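Local coordinates for beta-glucanase (PDB 4LE4), which probably hydrolyses beta-glucans, as a fungal glycoside hydrolase of family GH131, at residues 116-128 with 165-178. Numbering follows the deposited sequence.
Sequences QIAFFESHFTELK and VAYEIDFAAGTVGF
Thr125 sets its methyl over one face of the Tyr167 ring. This is a CH-pi contact, with CG2 4.1 Å from the ring centroid of Tyr167 and 15° off the ring normal. The CG2 branch takes the place between backbone N and carbonyl carbon, which leaves OG1 anti to the N (chi1 -165°). Val176 CG2 approaches OG1 of the same threonine, at 4.0 Å. Phe120 meets Tyr167 differently: CD2 of Tyr167 lies at the edge of the phenylalanine ring, 3.9 Å from Phe120 CE2. Ile169 points toward Phe120 and Phe124, and its CD1 comes within 3.5 Å of Phe120 CZ. The same methyl sits at the edge of the Phe124 ring. Further out, Phe124 CZ touches Phe171 CE1 at 3.9 Å, the two side chains crossing at about a right angle. At the other end, Leu127 CD2 packs near Phe178 CE1.

The contact joins the two antiparallel sheets of a beta-sandwich, as expected for the concanavalin clan. Strands 125-128 and 165-170 face each other and run nearly antiparallel, their axes 9.6 Å apart at closest approach. Phe99 of strand 94-102 packs on Ala118, Leu127 and Val165.

The polar edge is the Tyr167 hydroxyl. It donates to Ala118 O at 2.8 Å, from 36° above the carbonyl plane. Ala118 lies where the chain turns a corner, and Trp205 NE1 is a second donor to its carbonyl oxygen. The Thr125 hydroxyl is hydrogen-bonded to Cys146 O.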
loop_
_atom_site.group_PDB
_atom_site.type_symbol
_atom_site.label_atom_id
_atom_site.label_comp_id
_atom_site.label_asym_id
_atom_site.label_seq_id
_atom_site.Cartn_x
_atom_site.Cartn_y
_atom_site.Cartn_z
ATOM N N GLN A 116 -4.689 -8.617 -0.328
ATOM C CA GLN A 116 -4.286 -7.896 -1.546
ATOM C C GLN A 116 -3.954 -6.506 -0.984
ATOM O O GLN A 116 -4.780 -5.888 -0.338
ATOM C CB GLN A 116 -5.441 -7.887 -2.541
ATOM C CG GLN A 116 -5.606 -9.317 -3.144
ATOM C CD GLN A 116 -6.946 -9.557 -3.802
ATOM O OE1 GLN A 116 -7.692 -8.623 -4.069
ATOM N NE2 GLN A 116 -7.255 -10.825 -4.077
ATOM N N ILE A 117 -2.749 -6.038 -1.277
ATOM C CA ILE A 117 -2.208 -4.813 -0.696
ATOM C C ILE A 117 -1.675 -3.818 -1.716
ATOM O O ILE A 117 -0.955 -4.214 -2.629
ATOM C CB ILE A 117 -1.039 -5.231 0.231
ATOM C CG1 ILE A 117 -1.557 -6.280 1.252
ATOM C CG2 ILE A 117 -0.452 -4.019 0.938
ATOM C CD1 ILE A 117 -0.472 -7.118 1.932
ATOM N N ALA A 118 -1.978 -2.530 -1.546
ATOM C CA ALA A 118 -1.438 -1.509 -2.483
ATOM C C ALA A 118 -1.720 -1.913 -3.948
ATOM O O ALA A 118 -0.851 -1.855 -4.836
ATOM C CB ALA A 118 0.042 -1.372 -2.266
ATOM N N PHE A 119 -2.960 -2.278 -4.193
ATOM C CA PHE A 119 -3.368 -2.764 -5.510
ATOM C C PHE A 119 -4.106 -1.778 -6.365
ATOM O O PHE A 119 -4.774 -0.870 -5.849
ATOM C CB PHE A 119 -4.272 -4.011 -5.331
ATOM C CG PHE A 119 -5.569 -3.743 -4.542
ATOM C CD1 PHE A 119 -5.609 -3.906 -3.146
ATOM C CD2 PHE A 119 -6.733 -3.365 -5.202
ATOM C CE1 PHE A 119 -6.811 -3.695 -2.434
ATOM C CE2 PHE A 119 -7.940 -3.150 -4.510
ATOM C CZ PHE A 119 -7.980 -3.314 -3.121
ATOM N N PHE A 120 -3.993 -1.946 -7.694
ATOM C CA PHE A 120 -4.778 -1.115 -8.601
ATOM C C PHE A 120 -6.135 -1.802 -8.740
ATOM O O PHE A 120 -6.255 -2.997 -8.480
ATOM C CB PHE A 120 -4.079 -0.982 -9.976
ATOM C CG PHE A 120 -2.852 -0.120 -9.923
ATOM C CD1 PHE A 120 -2.952 1.255 -10.143
ATOM C CD2 PHE A 120 -1.620 -0.655 -9.567
ATOM C CE1 PHE A 120 -1.854 2.088 -10.002
ATOM C CE2 PHE A 120 -0.502 0.176 -9.419
ATOM C CZ PHE A 120 -0.635 1.573 -9.640
ATOM N N GLU A 121 -7.159 -1.055 -9.136
ATOM C CA GLU A 121 -8.506 -1.615 -9.273
ATOM C C GLU A 121 -8.623 -2.830 -10.216
ATOM O O GLU A 121 -9.488 -3.673 -10.035
ATOM C CB GLU A 121 -9.472 -0.516 -9.703
ATOM C CG GLU A 121 -10.773 -0.529 -8.929
ATOM C CD GLU A 121 -11.434 0.839 -8.823
ATOM O OE1 GLU A 121 -10.997 1.687 -7.993
ATOM O OE2 GLU A 121 -12.405 1.062 -9.583
ATOM N N SER A 122 -7.759 -2.904 -11.210
ATOM C CA SER A 122 -7.772 -4.042 -12.149
ATOM C C SER A 122 -6.821 -5.137 -11.660
ATOM O O SER A 122 -6.677 -6.205 -12.274
ATOM C CB SER A 122 -7.284 -3.541 -13.504
ATOM O OG SER A 122 -5.925 -3.212 -13.400
ATOM N N HIS A 123 -6.149 -4.856 -10.551
ATOM C CA HIS A 123 -5.168 -5.767 -9.975
ATOM C C HIS A 123 -4.016 -6.140 -10.921
ATOM O O HIS A 123 -3.440 -7.218 -10.803
ATOM C CB HIS A 123 -5.860 -7.035 -9.406
ATOM C CG HIS A 123 -6.798 -6.742 -8.267
ATOM N ND1 HIS A 123 -8.084 -6.274 -8.448
ATOM C CD2 HIS A 123 -6.624 -6.845 -6.927
ATOM C CE1 HIS A 123 -8.665 -6.105 -7.267
ATOM N NE2 HIS A 123 -7.796 -6.442 -6.334
ATOM N N PHE A 124 -3.622 -5.219 -11.805
ATOM C CA PHE A 124 -2.543 -5.545 -12.738
ATOM C C PHE A 124 -1.258 -5.712 -11.974
ATOM O O PHE A 124 -0.369 -6.459 -12.395
ATOM C CB PHE A 124 -2.430 -4.534 -13.892
ATOM C CG PHE A 124 -1.931 -3.165 -13.510
ATOM C CD1 PHE A 124 -0.581 -2.930 -13.334
ATOM C CD2 PHE A 124 -2.810 -2.099 -13.431
ATOM C CE1 PHE A 124 -0.101 -1.636 -13.086
ATOM C CE2 PHE A 124 -2.350 -0.798 -13.189
ATOM C CZ PHE A 124 -0.992 -0.568 -13.016
ATOM N N THR A 125 -1.148 -5.003 -10.853
ATOM C CA THR A 125 -0.007 -5.233 -9.955
ATOM C C THR A 125 -0.480 -4.946 -8.507
ATOM O O THR A 125 -1.459 -4.237 -8.303
ATOM C CB THR A 125 1.250 -4.416 -10.308
ATOM O OG1 THR A 125 2.367 -4.986 -9.611
ATOM C CG2 THR A 125 1.091 -2.931 -9.920
ATOM N N GLU A 126 0.187 -5.550 -7.534
ATOM C CA GLU A 126 -0.200 -5.417 -6.120
ATOM C C GLU A 126 0.746 -6.300 -5.315
ATOM O O GLU A 126 1.574 -7.031 -5.894
ATOM C CB GLU A 126 -1.613 -5.989 -5.953
ATOM C CG GLU A 126 -1.691 -7.532 -6.260
ATOM C CD GLU A 126 -3.107 -8.045 -6.536
ATOM O OE1 GLU A 126 -4.027 -7.589 -5.845
ATOM O OE2 GLU A 126 -3.309 -8.933 -7.424
ATOM N N LEU A 127 0.657 -6.218 -3.979
ATOM C CA LEU A 127 1.389 -7.173 -3.153
ATOM C C LEU A 127 0.280 -8.105 -2.642
ATOM O O LEU A 127 -0.903 -7.740 -2.647
ATOM C CB LEU A 127 2.073 -6.527 -1.936
ATOM C CG LEU A 127 3.113 -5.450 -2.227
ATOM C CD1 LEU A 127 3.774 -5.042 -0.888
ATOM C CD2 LEU A 127 4.143 -5.931 -3.229
ATOM N N LYS A 128 0.668 -9.309 -2.233
ATOM C CA LYS A 128 -0.274 -10.249 -1.658
ATOM C C LYS A 128 0.405 -10.928 -0.504
ATOM O O LYS A 128 1.631 -10.978 -0.412
ATOM C CB LYS A 128 -0.696 -11.321 -2.669
ATOM C CG LYS A 128 -1.616 -10.797 -3.753
ATOM C CD LYS A 128 -2.231 -11.958 -4.534
ATOM C CE LYS A 128 -3.259 -11.433 -5.530
ATOM N NZ LYS A 128 -4.067 -12.535 -6.112
ATOM N N VAL A 165 8.947 -0.143 -1.116
ATOM C CA VAL A 165 8.675 -0.586 -2.484
ATOM C C VAL A 165 8.443 0.593 -3.437
ATOM O O VAL A 165 8.014 1.678 -3.017
ATOM C CB VAL A 165 7.337 -1.392 -2.513
ATOM C CG1 VAL A 165 6.917 -1.740 -3.967
ATOM C CG2 VAL A 165 7.451 -2.646 -1.644
ATOM N N ALA A 166 8.819 0.401 -4.698
ATOM C CA ALA A 166 8.440 1.353 -5.711
ATOM C C ALA A 166 8.031 0.514 -6.920
ATOM O O ALA A 166 8.811 -0.333 -7.376
ATOM C CB ALA A 166 9.576 2.306 -6.087
ATOM N N TYR A 167 6.791 0.689 -7.395
ATOM C CA TYR A 167 6.367 -0.002 -8.626
ATOM C C TYR A 167 6.854 0.944 -9.739
ATOM O O TYR A 167 6.523 2.113 -9.699
ATOM C CB TYR A 167 4.855 -0.038 -8.783
ATOM C CG TYR A 167 4.079 -0.756 -7.724
ATOM C CD1 TYR A 167 4.583 -1.898 -7.121
ATOM C CD2 TYR A 167 2.790 -0.329 -7.385
ATOM C CE1 TYR A 167 3.812 -2.616 -6.198
ATOM C CE2 TYR A 167 2.008 -1.031 -6.463
ATOM C CZ TYR A 167 2.528 -2.181 -5.872
ATOM O OH TYR A 167 1.760 -2.904 -4.962
ATOM N N GLU A 168 7.642 0.444 -10.681
ATOM C CA GLU A 168 8.122 1.247 -11.821
ATOM C C GLU A 168 7.109 0.924 -12.916
ATOM O O GLU A 168 7.151 -0.148 -13.527
ATOM C CB GLU A 168 9.520 0.777 -12.239
ATOM C CG GLU A 168 9.976 1.418 -13.568
ATOM C CD GLU A 168 11.413 1.123 -13.956
ATOM O OE1 GLU A 168 12.057 0.247 -13.349
ATOM O OE2 GLU A 168 11.901 1.782 -14.904
ATOM N N ILE A 169 6.172 1.831 -13.157
ATOM C CA ILE A 169 5.148 1.522 -14.124
ATOM C C ILE A 169 5.296 2.362 -15.398
ATOM O O ILE A 169 5.428 3.576 -15.320
ATOM C CB ILE A 169 3.750 1.780 -13.512
ATOM C CG1 ILE A 169 3.650 1.072 -12.139
ATOM C CG2 ILE A 169 2.646 1.285 -14.482
ATOM C CD1 ILE A 169 2.310 1.181 -11.469
ATOM N N ASP A 170 5.289 1.701 -16.546
ATOM C CA ASP A 170 5.324 2.426 -17.817
ATOM C C ASP A 170 3.944 2.190 -18.394
ATOM O O ASP A 170 3.689 1.128 -18.972
ATOM C CB ASP A 170 6.375 1.859 -18.777
ATOM C CG ASP A 170 6.561 2.746 -20.016
ATOM O OD1 ASP A 170 5.609 3.479 -20.371
ATOM O OD2 ASP A 170 7.653 2.707 -20.623
ATOM N N PHE A 171 3.046 3.158 -18.238
ATOM C CA PHE A 171 1.684 3.002 -18.734
ATOM C C PHE A 171 1.578 3.030 -20.266
ATOM O O PHE A 171 0.562 2.647 -20.828
ATOM C CB PHE A 171 0.795 4.078 -18.134
ATOM C CG PHE A 171 0.548 3.912 -16.663
ATOM C CD1 PHE A 171 -0.471 3.072 -16.207
ATOM C CD2 PHE A 171 1.316 4.605 -15.734
ATOM C CE1 PHE A 171 -0.726 2.920 -14.833
ATOM C CE2 PHE A 171 1.076 4.471 -14.360
ATOM C CZ PHE A 171 0.041 3.615 -13.907
ATOM N N ALA A 172 2.632 3.478 -20.932
ATOM C CA ALA A 172 2.610 3.529 -22.394
ATOM C C ALA A 172 2.997 2.172 -22.960
ATOM O O ALA A 172 2.347 1.665 -23.872
ATOM C CB ALA A 172 3.556 4.607 -22.892
ATOM N N ALA A 173 4.035 1.569 -22.401
ATOM C CA ALA A 173 4.499 0.265 -22.837
ATOM C C ALA A 173 3.708 -0.879 -22.202
ATOM O O ALA A 173 3.719 -2.005 -22.705
ATOM C CB ALA A 173 5.951 0.109 -22.474
ATOM N N GLY A 174 3.034 -0.600 -21.089
ATOM C CA GLY A 174 2.305 -1.671 -20.428
ATOM C C GLY A 174 3.250 -2.618 -19.716
ATOM O O GLY A 174 3.209 -3.838 -19.918
ATOM N N THR A 175 4.131 -2.064 -18.891
ATOM C CA THR A 175 5.078 -2.891 -18.140
ATOM C C THR A 175 5.171 -2.413 -16.703
ATOM O O THR A 175 4.904 -1.248 -16.411
ATOM C CB THR A 175 6.529 -2.845 -18.712
ATOM O OG1 THR A 175 7.057 -1.517 -18.617
ATOM C CG2 THR A 175 6.546 -3.304 -20.166
ATOM N N VAL A 176 5.548 -3.311 -15.799
ATOM C CA VAL A 176 5.721 -2.904 -14.399
ATOM C C VAL A 176 6.948 -3.602 -13.840
ATOM O O VAL A 176 7.072 -4.835 -13.930
ATOM C CB VAL A 176 4.481 -3.240 -13.530
ATOM C CG1 VAL A 176 4.219 -4.721 -13.570
ATOM C CG2 VAL A 176 4.694 -2.752 -12.059
ATOM N N GLY A 177 7.843 -2.801 -13.269
ATOM C CA GLY A 177 9.079 -3.286 -12.666
ATOM C C GLY A 177 8.961 -3.119 -11.147
ATOM O O GLY A 177 8.131 -2.347 -10.672
ATOM N N PHE A 178 9.819 -3.803 -10.407
ATOM C CA PHE A 178 9.729 -3.807 -8.958
ATOM C C PHE A 178 11.026 -3.397 -8.281
ATOM O O PHE A 178 12.058 -4.035 -8.476
ATOM C CB PHE A 178 9.319 -5.225 -8.530
ATOM C CG PHE A 178 9.175 -5.408 -7.034
ATOM C CD1 PHE A 178 8.100 -4.850 -6.353
ATOM C CD2 PHE A 178 10.073 -6.210 -6.351
ATOM C CE1 PHE A 178 7.917 -5.110 -4.995
ATOM C CE2 PHE A 178 9.910 -6.482 -5.002
ATOM C CZ PHE A 178 8.825 -5.926 -4.331
#